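Local coordinates for peroxisomal membrane protein PEX15 (Saccharomyces cerevisiae, PDB 5VXV) that anchors the AAA-ATPase pair Pex1 and Pex6 to the peroxisome membrane, where their complex extracts the receptor Pex5, at residues N95-R99 and E148-I152. Sequence-based numbering, arbitrary orientation.
Sequences NKFFR and ELIEI
Asn95 and Glu148 head a buried contact between two nearly parallel helices, 91-108 and 143-161, near the centre of this largely helical, probably cytoplasmic part of Pex15. The short segments run 12° apart, and they illustrate how a helix pair can combine a polar margin with apolar packing. Glu148, with CG anti to its backbone N (chi1 -177°) and its chain extended beyond, carries its carboxylate across to the other helix. There Asn95 ND2 donates to the anti lone pair of Glu148 OE1 at 2.8 Å. The amide and carboxylate planes stand 75° apart. The same amide nitrogen also reaches the carbonyl of Gly145, so two acceptors on one helix fix the turn of the amide. Glu148 OE2 forms a weak, long salt bridge with Arg99 NH1 (3.4 Å), and a water links Glu148 OE1 to Arg99 NH2; the stronger partner of this arginine is Asp50. An alanine in place of Glu148 would probably leave Asn95 ND2 with the Gly145 carbonyl alone of these two acceptors and deprive Arg99 of the weak salt bridge and the water-mediated link, while the bond to Asp50 stayed. Beneath this polar edge Ile152 CD1 packs 3.6 Å from Asn95 CB and also lies against Arg99 NH1, while Leu149 CD1 meets the Phe98 ring obliquely, 3.8 Å from CD2. Around the pair, Met126 of helix 112-136 touches both Phe98 and Leu149, and Asp50 ties in helix 39-51.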
ATOM      1  N   ASN A  95       0.999   1.082   4.692  1.00 12.11           N
ATOM      2  CA  ASN A  95       1.651   0.694   3.447  1.00 12.43           C
ATOM      3  C   ASN A  95       1.003  -0.547   2.845  1.00 12.58           C
ATOM      4  O   ASN A  95       0.811  -0.622   1.626  1.00 12.78           O
ATOM      5  CB  ASN A  95       3.143   0.466   3.691  1.00 14.14           C
ATOM      6  CG  ASN A  95       3.885   1.756   3.994  1.00 14.53           C
ATOM      7  OD1 ASN A  95       3.373   2.848   3.753  1.00 14.27           O
ATOM      8  ND2 ASN A  95       5.096   1.635   4.523  1.00 14.52           N
ATOM      9  N   LYS A  96       0.663  -1.536   3.680  1.00 14.61           N
ATOM     10  CA  LYS A  96      -0.063  -2.699   3.181  1.00 13.64           C
ATOM     11  C   LYS A  96      -1.382  -2.288   2.540  1.00 13.39           C
ATOM     12  O   LYS A  96      -1.743  -2.787   1.469  1.00 13.99           O
ATOM     13  CB  LYS A  96      -0.317  -3.702   4.310  1.00 12.90           C
ATOM     14  CG  LYS A  96       0.922  -4.425   4.815  1.00 12.88           C
ATOM     15  CD  LYS A  96       0.565  -5.532   5.797  1.00 14.25           C
ATOM     16  CE  LYS A  96       1.816  -6.221   6.319  1.00 15.68           C
ATOM     17  NZ  LYS A  96       1.514  -7.373   7.222  1.00 15.57           N
ATOM     18  N   PHE A  97      -2.121  -1.379   3.184  1.00 12.65           N
ATOM     19  CA  PHE A  97      -3.391  -0.926   2.630  1.00 13.13           C
ATOM     20  C   PHE A  97      -3.199  -0.305   1.252  1.00 13.88           C
ATOM     21  O   PHE A  97      -3.931  -0.623   0.308  1.00 13.39           O
ATOM     22  CB  PHE A  97      -4.052   0.068   3.585  1.00 14.87           C
ATOM     23  CG  PHE A  97      -5.307   0.683   3.039  1.00 17.22           C
ATOM     24  CD1 PHE A  97      -6.530   0.048   3.185  1.00 20.09           C
ATOM     25  CD2 PHE A  97      -5.263   1.895   2.369  1.00 18.17           C
ATOM     26  CE1 PHE A  97      -7.682   0.613   2.672  1.00 19.96           C
ATOM     27  CE2 PHE A  97      -6.413   2.464   1.856  1.00 20.21           C
ATOM     28  CZ  PHE A  97      -7.622   1.821   2.007  1.00 19.80           C
ATOM     29  N   PHE A  98      -2.214   0.587   1.114  1.00 13.76           N
ATOM     30  CA  PHE A  98      -1.968   1.201  -0.187  1.00 12.64           C
ATOM     31  C   PHE A  98      -1.620   0.146  -1.232  1.00 13.53           C
ATOM     32  O   PHE A  98      -2.085   0.218  -2.376  1.00 13.78           O
ATOM     33  CB  PHE A  98      -0.857   2.252  -0.084  1.00 13.39           C
ATOM     34  CG  PHE A  98      -1.279   3.538   0.590  1.00 13.03           C
ATOM     35  CD1 PHE A  98      -2.523   4.097   0.341  1.00 13.18           C
ATOM     36  CD2 PHE A  98      -0.428   4.187   1.471  1.00 14.21           C
ATOM     37  CE1 PHE A  98      -2.908   5.276   0.955  1.00 14.18           C
ATOM     38  CE2 PHE A  98      -0.810   5.368   2.088  1.00 14.74           C
ATOM     39  CZ  PHE A  98      -2.051   5.910   1.828  1.00 13.76           C
ATOM     40  N   ARG A  99      -0.819  -0.854  -0.858  1.00 13.08           N
ATOM     41  CA  ARG A  99      -0.479  -1.905  -1.814  1.00 12.15           C
ATOM     42  C   ARG A  99      -1.723  -2.674  -2.246  1.00 12.60           C
ATOM     43  O   ARG A  99      -1.825  -3.105  -3.400  1.00 12.96           O
ATOM     44  CB  ARG A  99       0.563  -2.850  -1.219  1.00 13.17           C
ATOM     45  CG  ARG A  99       1.959  -2.250  -1.137  1.00 14.55           C
ATOM     46  CD  ARG A  99       3.026  -3.324  -0.953  1.00 16.48           C
ATOM     47  NE  ARG A  99       2.947  -3.966   0.357  1.00 15.88           N
ATOM     48  CZ  ARG A  99       3.655  -3.607   1.425  1.00 18.22           C
ATOM     49  NH1 ARG A  99       4.516  -2.599   1.364  1.00 19.48           N
ATOM     50  NH2 ARG A  99       3.500  -4.263   2.565  1.00 19.21           N
ATOM     51  N   GLU A 148       9.650   3.031   2.966  1.00 12.77           N
ATOM     52  CA  GLU A 148       8.799   2.111   2.217  1.00 13.31           C
ATOM     53  C   GLU A 148       7.632   2.846   1.573  1.00 12.88           C
ATOM     54  O   GLU A 148       7.268   2.566   0.424  1.00 13.79           O
ATOM     55  CB  GLU A 148       8.288   0.995   3.133  1.00 16.03           C
ATOM     56  CG  GLU A 148       7.447  -0.058   2.410  1.00 19.78           C
ATOM     57  CD  GLU A 148       6.992  -1.188   3.319  1.00 25.91           C
ATOM     58  OE1 GLU A 148       6.186  -0.938   4.238  1.00 24.44           O
ATOM     59  OE2 GLU A 148       7.446  -2.333   3.113  1.00 32.24           O
ATOM     60  N   LEU A 149       7.027   3.784   2.303  1.00 12.11           N
ATOM     61  CA  LEU A 149       5.886   4.529   1.780  1.00 13.39           C
ATOM     62  C   LEU A 149       6.265   5.300   0.520  1.00 14.22           C
ATOM     63  O   LEU A 149       5.542   5.271  -0.484  1.00 13.37           O
ATOM     64  CB  LEU A 149       5.352   5.474   2.859  1.00 13.67           C
ATOM     65  CG  LEU A 149       4.253   6.452   2.440  1.00 13.47           C
ATOM     66  CD1 LEU A 149       3.017   5.708   1.957  1.00 16.21           C
ATOM     67  CD2 LEU A 149       3.915   7.381   3.595  1.00 14.43           C
ATOM     68  N   ILE A 150       7.398   6.002   0.551  1.00 13.43           N
ATOM     69  CA  ILE A 150       7.804   6.769  -0.621  1.00 12.93           C
ATOM     70  C   ILE A 150       8.137   5.833  -1.774  1.00 13.01           C
ATOM     71  O   ILE A 150       7.844   6.129  -2.938  1.00 13.22           O
ATOM     72  CB  ILE A 150       8.988   7.695  -0.282  1.00 14.69           C
ATOM     73  CG1 ILE A 150       8.643   8.605   0.903  1.00 15.70           C
ATOM     74  CG2 ILE A 150       9.368   8.534  -1.498  1.00 15.03           C
ATOM     75  CD1 ILE A 150       7.415   9.478   0.700  1.00 16.43           C
ATOM     76  N   GLU A 151       8.732   4.678  -1.475  1.00 13.74           N
ATOM     77  CA  GLU A 151       9.105   3.765  -2.548  1.00 14.24           C
ATOM     78  C   GLU A 151       7.882   3.084  -3.155  1.00 13.19           C
ATOM     79  O   GLU A 151       7.890   2.760  -4.347  1.00 14.69           O
ATOM     80  CB  GLU A 151      10.134   2.759  -2.031  1.00 17.83           C
ATOM     81  CG  GLU A 151      11.481   3.431  -1.757  1.00 20.27           C
ATOM     82  CD  GLU A 151      12.616   2.458  -1.517  1.00 25.21           C
ATOM     83  OE1 GLU A 151      12.358   1.237  -1.457  1.00 28.28           O
ATOM     84  OE2 GLU A 151      13.771   2.924  -1.387  1.00 22.58           O
ATOM     85  N   ILE A 152       6.808   2.891  -2.382  1.00 14.66           N
ATOM     86  CA  ILE A 152       5.545   2.465  -2.984  1.00 13.94           C
ATOM     87  C   ILE A 152       5.068   3.514  -3.980  1.00 13.25           C
ATOM     88  O   ILE A 152       4.710   3.203  -5.121  1.00 13.90           O
ATOM     89  CB  ILE A 152       4.480   2.205  -1.903  1.00 14.14           C
ATOM     90  CG1 ILE A 152       4.848   0.988  -1.056  1.00 14.86           C
ATOM     91  CG2 ILE A 152       3.106   1.986  -2.546  1.00 15.04           C
ATOM     92  CD1 ILE A 152       4.004   0.842   0.199  1.00 14.56           C
TER
HETATM   93  O   HOH W   1       4.408  -2.859   5.031  1.00 15.16           O